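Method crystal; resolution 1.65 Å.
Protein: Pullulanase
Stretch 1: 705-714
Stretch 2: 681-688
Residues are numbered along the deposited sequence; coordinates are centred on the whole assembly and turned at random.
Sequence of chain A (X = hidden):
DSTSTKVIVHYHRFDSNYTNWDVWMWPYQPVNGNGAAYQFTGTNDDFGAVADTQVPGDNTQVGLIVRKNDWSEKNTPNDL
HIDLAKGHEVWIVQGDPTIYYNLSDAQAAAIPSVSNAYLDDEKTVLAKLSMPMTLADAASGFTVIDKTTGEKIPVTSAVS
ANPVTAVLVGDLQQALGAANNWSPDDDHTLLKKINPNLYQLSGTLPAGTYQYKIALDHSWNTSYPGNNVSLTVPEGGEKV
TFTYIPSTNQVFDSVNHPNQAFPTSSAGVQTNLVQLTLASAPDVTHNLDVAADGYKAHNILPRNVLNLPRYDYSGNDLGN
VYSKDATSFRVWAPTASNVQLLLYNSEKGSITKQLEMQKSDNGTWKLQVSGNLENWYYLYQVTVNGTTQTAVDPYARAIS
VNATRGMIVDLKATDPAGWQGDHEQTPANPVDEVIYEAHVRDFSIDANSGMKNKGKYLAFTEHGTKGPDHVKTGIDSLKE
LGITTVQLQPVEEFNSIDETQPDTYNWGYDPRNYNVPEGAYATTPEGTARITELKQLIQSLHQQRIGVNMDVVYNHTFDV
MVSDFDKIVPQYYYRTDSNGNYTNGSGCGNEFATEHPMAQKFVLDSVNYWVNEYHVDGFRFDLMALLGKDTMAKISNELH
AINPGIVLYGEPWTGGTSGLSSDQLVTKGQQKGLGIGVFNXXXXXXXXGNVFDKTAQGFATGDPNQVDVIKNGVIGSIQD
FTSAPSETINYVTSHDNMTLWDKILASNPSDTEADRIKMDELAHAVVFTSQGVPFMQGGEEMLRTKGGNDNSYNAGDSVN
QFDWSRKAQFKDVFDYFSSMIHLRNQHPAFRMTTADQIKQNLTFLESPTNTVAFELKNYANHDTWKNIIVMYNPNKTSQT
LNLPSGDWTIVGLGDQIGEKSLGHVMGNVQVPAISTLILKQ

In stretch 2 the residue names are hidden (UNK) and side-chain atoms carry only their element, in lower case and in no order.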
# COMPACT_ATOMS: atom_id res chain seq x y z
N ASN A 705 12.30 -14.37 -24.61
CA ASN A 705 12.81 -13.00 -24.53
C ASN A 705 12.94 -12.44 -23.11
O ASN A 705 13.03 -11.23 -22.93
CB ASN A 705 11.94 -12.08 -25.39
CG ASN A 705 11.96 -12.48 -26.86
OD1 ASN A 705 13.02 -12.77 -27.41
ND2 ASN A 705 10.79 -12.56 -27.47
N GLN A 706 12.99 -13.33 -22.12
CA GLN A 706 12.99 -12.90 -20.71
C GLN A 706 14.29 -13.05 -19.91
O GLN A 706 14.30 -12.77 -18.71
CB GLN A 706 11.87 -13.61 -19.95
CG GLN A 706 10.49 -13.48 -20.56
CD GLN A 706 10.09 -12.05 -20.87
OE1 GLN A 706 10.28 -11.16 -20.04
NE2 GLN A 706 9.53 -11.83 -22.05
N VAL A 707 15.38 -13.49 -20.55
CA VAL A 707 16.62 -13.77 -19.81
C VAL A 707 17.11 -12.56 -18.98
O VAL A 707 17.42 -12.71 -17.80
CB VAL A 707 17.75 -14.27 -20.77
CG1 VAL A 707 19.12 -14.26 -20.08
CG2 VAL A 707 17.42 -15.66 -21.28
N ASP A 708 17.15 -11.38 -19.58
CA ASP A 708 17.63 -10.20 -18.85
C ASP A 708 16.72 -9.83 -17.68
O ASP A 708 17.22 -9.42 -16.62
CB ASP A 708 17.80 -8.98 -19.77
CG ASP A 708 18.95 -9.15 -20.75
OD1 ASP A 708 19.92 -9.88 -20.44
OD2 ASP A 708 18.88 -8.54 -21.83
N VAL A 709 15.41 -9.96 -17.87
CA VAL A 709 14.45 -9.72 -16.78
C VAL A 709 14.74 -10.69 -15.63
O VAL A 709 14.80 -10.31 -14.45
CB VAL A 709 13.00 -9.86 -17.29
CG1 VAL A 709 12.03 -9.99 -16.14
CG2 VAL A 709 12.62 -8.64 -18.14
N ILE A 710 14.95 -11.96 -15.97
CA ILE A 710 15.22 -12.97 -14.94
C ILE A 710 16.55 -12.72 -14.23
O ILE A 710 16.64 -12.85 -13.00
CB ILE A 710 15.17 -14.41 -15.53
CG1 ILE A 710 13.76 -14.74 -16.08
CG2 ILE A 710 15.61 -15.46 -14.49
CD1 ILE A 710 12.58 -14.54 -15.08
N LYS A 711 17.59 -12.36 -14.99
CA LYS A 711 18.86 -12.02 -14.36
C LYS A 711 18.70 -10.87 -13.36
O LYS A 711 19.26 -10.90 -12.27
CB LYS A 711 19.90 -11.65 -15.43
CG LYS A 711 20.39 -12.89 -16.21
CD LYS A 711 21.25 -12.50 -17.41
CE LYS A 711 22.67 -12.17 -17.03
NZ LYS A 711 23.53 -12.26 -18.26
N ASN A 712 17.93 -9.85 -13.74
CA ASN A 712 17.70 -8.73 -12.84
C ASN A 712 16.96 -9.12 -11.56
O ASN A 712 17.25 -8.58 -10.49
CB ASN A 712 16.99 -7.59 -13.56
CG ASN A 712 17.95 -6.67 -14.25
OD1 ASN A 712 18.62 -5.86 -13.61
ND2 ASN A 712 18.03 -6.79 -15.58
N GLY A 713 16.03 -10.07 -11.68
CA GLY A 713 15.36 -10.64 -10.51
C GLY A 713 16.27 -11.52 -9.65
O GLY A 713 16.17 -11.50 -8.42
N VAL A 714 17.15 -12.30 -10.29
CA VAL A 714 18.08 -13.18 -9.56
C VAL A 714 18.96 -12.37 -8.59
O VAL A 714 19.24 -12.81 -7.47
CB VAL A 714 18.98 -14.02 -10.54
CG1 VAL A 714 20.25 -14.50 -9.85
CG2 VAL A 714 18.20 -15.21 -11.13
N UNK A 681 6.43 -7.06 -9.61
CA UNK A 681 5.71 -7.47 -10.80
C UNK A 681 6.62 -7.64 -12.03
O UNK A 681 6.22 -8.29 -13.01
o UNK A 681 3.99 -4.42 -11.88
c UNK A 681 4.47 -6.59 -11.09
c UNK A 681 4.79 -5.10 -11.22
o UNK A 681 5.79 -4.61 -10.65
N UNK A 682 7.84 -7.09 -11.98
CA UNK A 682 8.79 -7.31 -13.09
C UNK A 682 9.22 -8.78 -13.19
O UNK A 682 9.18 -9.38 -14.28
c UNK A 682 10.03 -6.41 -12.99
c UNK A 682 9.72 -4.93 -13.19
o UNK A 682 8.62 -4.56 -13.63
n UNK A 682 10.70 -4.08 -12.89
N UNK A 683 9.65 -9.36 -12.08
CA UNK A 683 10.03 -10.78 -12.11
C UNK A 683 8.79 -11.69 -12.38
O UNK A 683 8.89 -12.68 -13.10
c UNK A 683 12.43 -13.06 -9.90
c UNK A 683 10.86 -11.20 -10.86
c UNK A 683 9.98 -11.30 -9.59
c UNK A 683 11.66 -12.49 -11.15
N UNK A 684 7.64 -11.32 -11.82
CA UNK A 684 6.38 -12.04 -12.04
C UNK A 684 6.04 -12.09 -13.53
O UNK A 684 5.81 -13.17 -14.09
c UNK A 684 1.99 -9.08 -12.18
n UNK A 684 2.50 -10.31 -12.23
c UNK A 684 3.92 -12.13 -11.27
n UNK A 684 1.61 -8.52 -11.03
n UNK A 684 1.88 -8.38 -13.29
c UNK A 684 2.72 -11.20 -11.07
c UNK A 684 5.23 -11.34 -11.29
N UNK A 685 6.04 -10.93 -14.17
CA UNK A 685 5.76 -10.89 -15.62
C UNK A 685 6.83 -11.64 -16.41
O UNK A 685 6.52 -12.31 -17.40
o UNK A 685 3.29 -9.43 -15.54
c UNK A 685 4.33 -8.78 -15.72
n UNK A 685 4.37 -7.48 -15.61
c UNK A 685 5.64 -9.46 -16.13
N UNK A 686 8.07 -11.53 -15.96
CA UNK A 686 9.17 -12.25 -16.61
C UNK A 686 9.03 -13.76 -16.53
O UNK A 686 9.42 -14.47 -17.46
N UNK A 687 8.46 -14.27 -15.42
CA UNK A 687 8.31 -15.70 -15.23
C UNK A 687 7.19 -16.35 -16.03
O UNK A 687 7.38 -17.46 -16.54
c UNK A 687 9.26 -15.89 -11.46
c UNK A 687 9.52 -15.96 -12.98
c UNK A 687 10.42 -17.15 -13.34
c UNK A 687 8.18 -16.06 -13.73
N UNK A 688 6.03 -15.70 -16.11
CA UNK A 688 4.89 -16.37 -16.75
C UNK A 688 4.09 -15.53 -17.75
O UNK A 688 3.03 -15.98 -18.22
c UNK A 688 3.98 -17.05 -15.71
o UNK A 688 3.42 -14.85 -15.01
c UNK A 688 3.18 -16.06 -14.90
o UNK A 688 2.27 -16.52 -14.16

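Position 681 has two side-chain carbons, the second carrying two oxygens. This short carboxylate lies out of reach of stretch 1, and the residue is Asp681. At position 682 the side chain again has two carbons, but the second bears one oxygen and one nitrogen, and Val709 packs on the backbone carbonyl oxygen. Atom types as deposited make it an amide, Asn682. Its CA-to-CB bond points sideways, and the contact runs through its backbone instead, where Val709 CG1 lies 3.5 Å from Asn682 O.

Position 683 holds four carbons, forked at the first, with one arm two carbons long; the tip of that arm approaches Gly713. This is the pattern of isoleucine, Ile683. With chi1 and chi2 both t, the side chain is extended, and Ile683 CD1 comes within 3.8 Å of Gly713 CA. An ideal CB on Gly713 would fall 2.6 Å from Ile683 CD1, a clash, so the methyl occupies space left free by the glycine.

At position 684 three carbons lead to a nitrogen and then to a carbon carrying two more nitrogens, a guanidinium group that makes no contact with stretch 1; this is Arg684. Its CA-to-CB bond points away from stretch 1. Position 685 has two carbons, the second with one oxygen and one nitrogen; it makes no contact with stretch 1 and is Asn685. Asn685 OD1 accepts a hydrogen bond from Arg684 NH2 at 2.9 Å, which ties the two neighbouring side chains together on their own helix.

Position 686 has no side-chain atoms, and its backbone is met by three residues of stretch 1; this is Gly686. Gln706 CG is 3.4 Å from Gly686 O, Val709 CG1 is 3.7 Å from Gly686 CA, and Ile710 CD1 is 3.9 Å from Gly686 C. An ideal CB on Gly686 would stand 2.4 Å from Val709 CG1.

Position 687 carries four carbons forked at the second, and one terminal carbon packs on Ile710 CD1; this is Leu687. Although its CA-to-CB bond points away, the side chain's end comes nearer to stretch 1, and Leu687 CD2 meets Ile710 CD1 at 3.8 Å. The last position, 688, has two carbons with two oxygens on the second and makes no contact with stretch 1; it is Asp688.

The helices cross at 137° between their N-to-C directions, with a closest axial approach of 9.0 Å. Glycines on both sides permit close packing: CA atoms of Gln706 and Gly686, and of Gly713 and Ile683, are each 5.6 Å apart. No hydrogen bond joins the stretches; the 296 Å² of buried surface rests on van der Waals packing, with aliphatic side chains set against glycine backbone.

Stretch 2, residues 681-688: DNIRNGLD
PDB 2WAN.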